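PDB 4DU5: PfkB from Polaromonas sp. JS666, which probably phosphorylates a carbohydrate or related small molecule at the expense of ATP, as a member of the pfkB family of sugar kinases. Local coordinates for residues Gly286-Val289 / Gly290-Ala294; Asp297-Gly300 / Val301-Val305. All blocks are in the same frame, centred on the assembly; numbering follows the deposited sequence.

Contact 1 (Gly286-Val289 / Gly290-Ala294); sequences GFAV and GVISA
Ser293 reaches back one turn to Val289: its OG lies between its own backbone N and carbonyl carbon (chi1 65°) and donates a hydrogen bond of 2.8 Å to Val289 O. The same oxygen accepts a bond from Ser293 N at 3.1 Å, the regular i to i+4 helix bond, and both donors stand somewhat off the plane of the carbonyl. Ser293 OG is gripped a second time by Arg307 of helix 301-316, which satisfies the hydroxyl in its buried setting. With an alanine here, Val289 O is likely to keep only its backbone donor, and Arg307 to lose this oxygen partner. Elsewhere round the helix the side chains meet through carbon. Phe287, CG anti to the backbone N (chi1 -166°), holds its ring out from the helix, and Val291 CG1 reaches back to the CD2-CE2 side, meeting the ring obliquely, 3.3 Å from Phe287 CE2. Ile292 stands out from the helix and leans slightly back over Ala288, its CD1 4.4 Å from Ala288 CB, a looser apolar touch. Under these side chains the helix bonds continue from Gly290 N to Gly286 O at 2.8 Å, from Val291 N to Phe287 O and from Ile292 N to Ala288 O. Helix 283-296 begins within the GAGD signature of the family, an N-terminal turn that in relatives helps to form the anion hole for phosphate groups, and probably does so here. Several elements surround it: Val289, Ile292 and Ser293 lie against Leu68 of helix 60-70, Ile292 also touches His155 and His157 of strand 153-159, and Phe287 and Ala294 pack on helix 301-316.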
loop_
_atom_site.group_PDB
_atom_site.type_symbol
_atom_site.label_atom_id
_atom_site.label_comp_id
_atom_site.label_asym_id
_atom_site.label_seq_id
_atom_site.Cartn_x
_atom_site.Cartn_y
_atom_site.Cartn_z
ATOM N N GLY A 286 -0.227 -26.105 -7.495
ATOM C CA GLY A 286 0.635 -27.069 -8.111
ATOM C C GLY A 286 -0.209 -28.109 -8.794
ATOM O O GLY A 286 0.018 -28.491 -9.966
ATOM N N PHE A 287 -1.214 -28.565 -8.066
ATOM C CA PHE A 287 -2.058 -29.567 -8.617
ATOM C C PHE A 287 -2.506 -29.148 -10.012
ATOM O O PHE A 287 -2.191 -29.848 -10.955
ATOM C CB PHE A 287 -3.212 -29.944 -7.696
ATOM C CG PHE A 287 -3.887 -31.195 -8.109
ATOM C CD1 PHE A 287 -3.385 -32.430 -7.706
ATOM C CD2 PHE A 287 -4.994 -31.153 -8.955
ATOM C CE1 PHE A 287 -3.992 -33.605 -8.108
ATOM C CE2 PHE A 287 -5.625 -32.335 -9.372
ATOM C CZ PHE A 287 -5.122 -33.564 -8.956
ATOM N N ALA A 288 -3.153 -27.996 -10.174
ATOM C CA ALA A 288 -3.695 -27.623 -11.507
ATOM C C ALA A 288 -2.638 -27.416 -12.562
ATOM O O ALA A 288 -2.883 -27.732 -13.733
ATOM C CB ALA A 288 -4.619 -26.416 -11.461
ATOM N N VAL A 289 -1.478 -26.883 -12.175
ATOM C CA VAL A 289 -0.371 -26.792 -13.145
ATOM C C VAL A 289 -0.003 -28.191 -13.642
ATOM O O VAL A 289 0.187 -28.406 -14.815
ATOM C CB VAL A 289 0.866 -26.106 -12.576
ATOM C CG1 VAL A 289 1.953 -26.050 -13.631
ATOM C CG2 VAL A 289 0.531 -24.671 -12.137
ATOM N N GLY A 290 0.036 -29.151 -12.733
ATOM C CA GLY A 290 0.273 -30.541 -13.116
ATOM C C GLY A 290 -0.752 -31.137 -14.062
ATOM O O GLY A 290 -0.382 -31.697 -15.113
ATOM N N VAL A 291 -2.046 -31.014 -13.732
ATOM C CA VAL A 291 -3.012 -31.751 -14.536
ATOM C C VAL A 291 -3.323 -31.063 -15.820
ATOM O O VAL A 291 -3.595 -31.738 -16.814
ATOM C CB VAL A 291 -4.275 -32.256 -13.751
ATOM C CG1 VAL A 291 -4.151 -31.879 -12.309
ATOM C CG2 VAL A 291 -5.587 -31.754 -14.349
ATOM N N ILE A 292 -3.230 -29.731 -15.820
ATOM C CA ILE A 292 -3.463 -28.927 -17.025
ATOM C C ILE A 292 -2.341 -29.138 -18.045
ATOM O O ILE A 292 -2.596 -29.419 -19.229
ATOM C CB ILE A 292 -3.653 -27.431 -16.670
ATOM C CG1 ILE A 292 -4.989 -27.239 -15.926
ATOM C CG2 ILE A 292 -3.530 -26.480 -17.925
ATOM C CD1 ILE A 292 -5.326 -25.790 -15.722
ATOM N N SER A 293 -1.102 -29.068 -17.589
ATOM C CA SER A 293 -0.013 -29.246 -18.522
ATOM C C SER A 293 0.021 -30.658 -19.121
ATOM O O SER A 293 0.275 -30.814 -20.302
ATOM C CB SER A 293 1.324 -28.856 -17.900
ATOM O OG SER A 293 1.639 -29.717 -16.827
ATOM N N ALA A 294 -0.233 -31.692 -18.329
ATOM C CA ALA A 294 -0.182 -33.049 -18.890
ATOM C C ALA A 294 -1.231 -33.274 -20.008
ATOM O O ALA A 294 -0.901 -33.785 -21.087
ATOM C CB ALA A 294 -0.297 -34.088 -17.798
#

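Contact 2 (Asp297-Gly300 / Val301-Val305); sequences DGLG and VPEAV
This is a helix-start contact at the protein surface, where the short loop after helix 283-296 turns into helix 301-316. Gly300 occupies the N-cap position, and its carbonyl oxygen receives a weak hydrogen bond from Ala304 N, 3.1 Å long and bent to 135°. Glu303 curls back to the same residue: with CG anti to its carbonyl carbon (chi1 -48°) and the chain bent at chi2, the carboxylate lies alongside the Gly300 backbone, OE1 3.2 Å from Gly300 CA and 3.3 Å from Gly300 N. The loop itself begins with a Schellman motif, in which Gly298, at a positive phi of 87°, ends helix 283-296 with two bonds back into its last turn. Next along the chain, Leu299 crosses Glu303 obliquely, its CD2 3.9 Å from Glu303 CB, the apolar foot of the acidic side chain. Pro302, in the first turn where no backbone N-H is needed for an i to i-4 bond, sets CD 3.4 Å from Gly300 C. Before the turn, Asp297 forms salt bridges with Arg307 and Arg328, while Val301 and Pro302 rest on Phe260 of strand 258-262.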
loop_
_atom_site.group_PDB
_atom_site.type_symbol
_atom_site.label_atom_id
_atom_site.label_comp_id
_atom_site.label_asym_id
_atom_site.label_seq_id
_atom_site.Cartn_x
_atom_site.Cartn_y
_atom_site.Cartn_z
ATOM N N ASP A 297 -0.295 -31.585 -22.969
ATOM C CA ASP A 297 0.896 -32.281 -23.445
ATOM C C ASP A 297 0.515 -33.574 -24.174
ATOM O O ASP A 297 1.390 -34.274 -24.706
ATOM C CB ASP A 297 1.810 -32.657 -22.257
ATOM C CG ASP A 297 2.767 -31.507 -21.797
ATOM O OD1 ASP A 297 2.748 -30.364 -22.316
ATOM O OD2 ASP A 297 3.580 -31.755 -20.882
ATOM N N GLY A 298 -0.773 -33.924 -24.179
ATOM C CA GLY A 298 -1.224 -35.209 -24.763
ATOM C C GLY A 298 -1.245 -36.489 -23.904
ATOM O O GLY A 298 -1.601 -37.518 -24.411
ATOM N N LEU A 299 -0.853 -36.442 -22.630
ATOM C CA LEU A 299 -0.995 -37.579 -21.723
ATOM C C LEU A 299 -2.457 -37.854 -21.300
ATOM O O LEU A 299 -3.327 -36.967 -21.331
ATOM C CB LEU A 299 -0.155 -37.367 -20.469
ATOM C CG LEU A 299 1.374 -37.561 -20.414
ATOM C CD1 LEU A 299 1.874 -36.696 -19.303
ATOM C CD2 LEU A 299 1.872 -39.024 -20.161
ATOM N N GLY A 300 -2.719 -39.107 -20.911
ATOM C CA GLY A 300 -4.034 -39.517 -20.492
ATOM C C GLY A 300 -4.363 -38.930 -19.137
ATOM O O GLY A 300 -3.484 -38.431 -18.429
ATOM N N VAL A 301 -5.638 -39.009 -18.778
ATOM C CA VAL A 301 -6.099 -38.491 -17.532
ATOM C C VAL A 301 -5.302 -39.059 -16.332
ATOM O O VAL A 301 -4.826 -38.294 -15.479
ATOM C CB VAL A 301 -7.654 -38.677 -17.432
ATOM C CG1 VAL A 301 -8.206 -38.419 -16.009
ATOM C CG2 VAL A 301 -8.347 -37.789 -18.446
ATOM N N PRO A 302 -5.123 -40.390 -16.261
ATOM C CA PRO A 302 -4.527 -40.917 -15.015
ATOM C C PRO A 302 -3.068 -40.510 -14.788
ATOM O O PRO A 302 -2.658 -40.336 -13.642
ATOM C CB PRO A 302 -4.632 -42.450 -15.178
ATOM C CG PRO A 302 -5.578 -42.665 -16.278
ATOM C CD PRO A 302 -5.408 -41.485 -17.205
ATOM N N GLU A 303 -2.292 -40.369 -15.862
ATOM C CA GLU A 303 -0.915 -39.885 -15.734
ATOM C C GLU A 303 -0.887 -38.364 -15.461
ATOM O O GLU A 303 0.098 -37.845 -14.905
ATOM C CB GLU A 303 -0.087 -40.227 -16.975
ATOM C CG GLU A 303 -0.184 -41.707 -17.477
ATOM C CD GLU A 303 -1.132 -41.871 -18.699
ATOM O OE1 GLU A 303 -2.316 -41.467 -18.599
ATOM O OE2 GLU A 303 -0.687 -42.381 -19.768
ATOM N N ALA A 304 -1.967 -37.664 -15.836
ATOM C CA ALA A 304 -2.060 -36.231 -15.650
ATOM C C ALA A 304 -2.298 -35.926 -14.184
ATOM O O ALA A 304 -1.640 -35.003 -13.599
ATOM C CB ALA A 304 -3.152 -35.634 -16.485
ATOM N N VAL A 305 -3.220 -36.689 -13.586
ATOM C CA VAL A 305 -3.504 -36.513 -12.158
ATOM C C VAL A 305 -2.274 -36.800 -11.306
ATOM O O VAL A 305 -2.077 -36.166 -10.278
ATOM C CB VAL A 305 -4.669 -37.380 -11.698
ATOM C CG1 VAL A 305 -5.075 -37.015 -10.303
ATOM C CG2 VAL A 305 -5.818 -37.210 -12.639
#

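Contact 1 is wholly buried within helix 283-296, whereas contact 2 lies at the surface, at the start of helix 301-316; their centres are about 9 Å apart. The first joins successive turns by regular bonds and apolar side chains; the second turns the chain at glycines and has a single weak backbone bond across its segments, with a carboxylate lying close by. They meet directly: Ala294 O probably accepts a hydrogen bond from Leu299 N, Ala294 CB packs on Ala304 CB at 3.5 Å, and Phe287 CZ touches Val305 CG1 at 3.7 Å. Arg307 ties the two polar sites together, since its NH1 serves both Ser293 OG in 290-294 and Asp297 OD2 in 297-300.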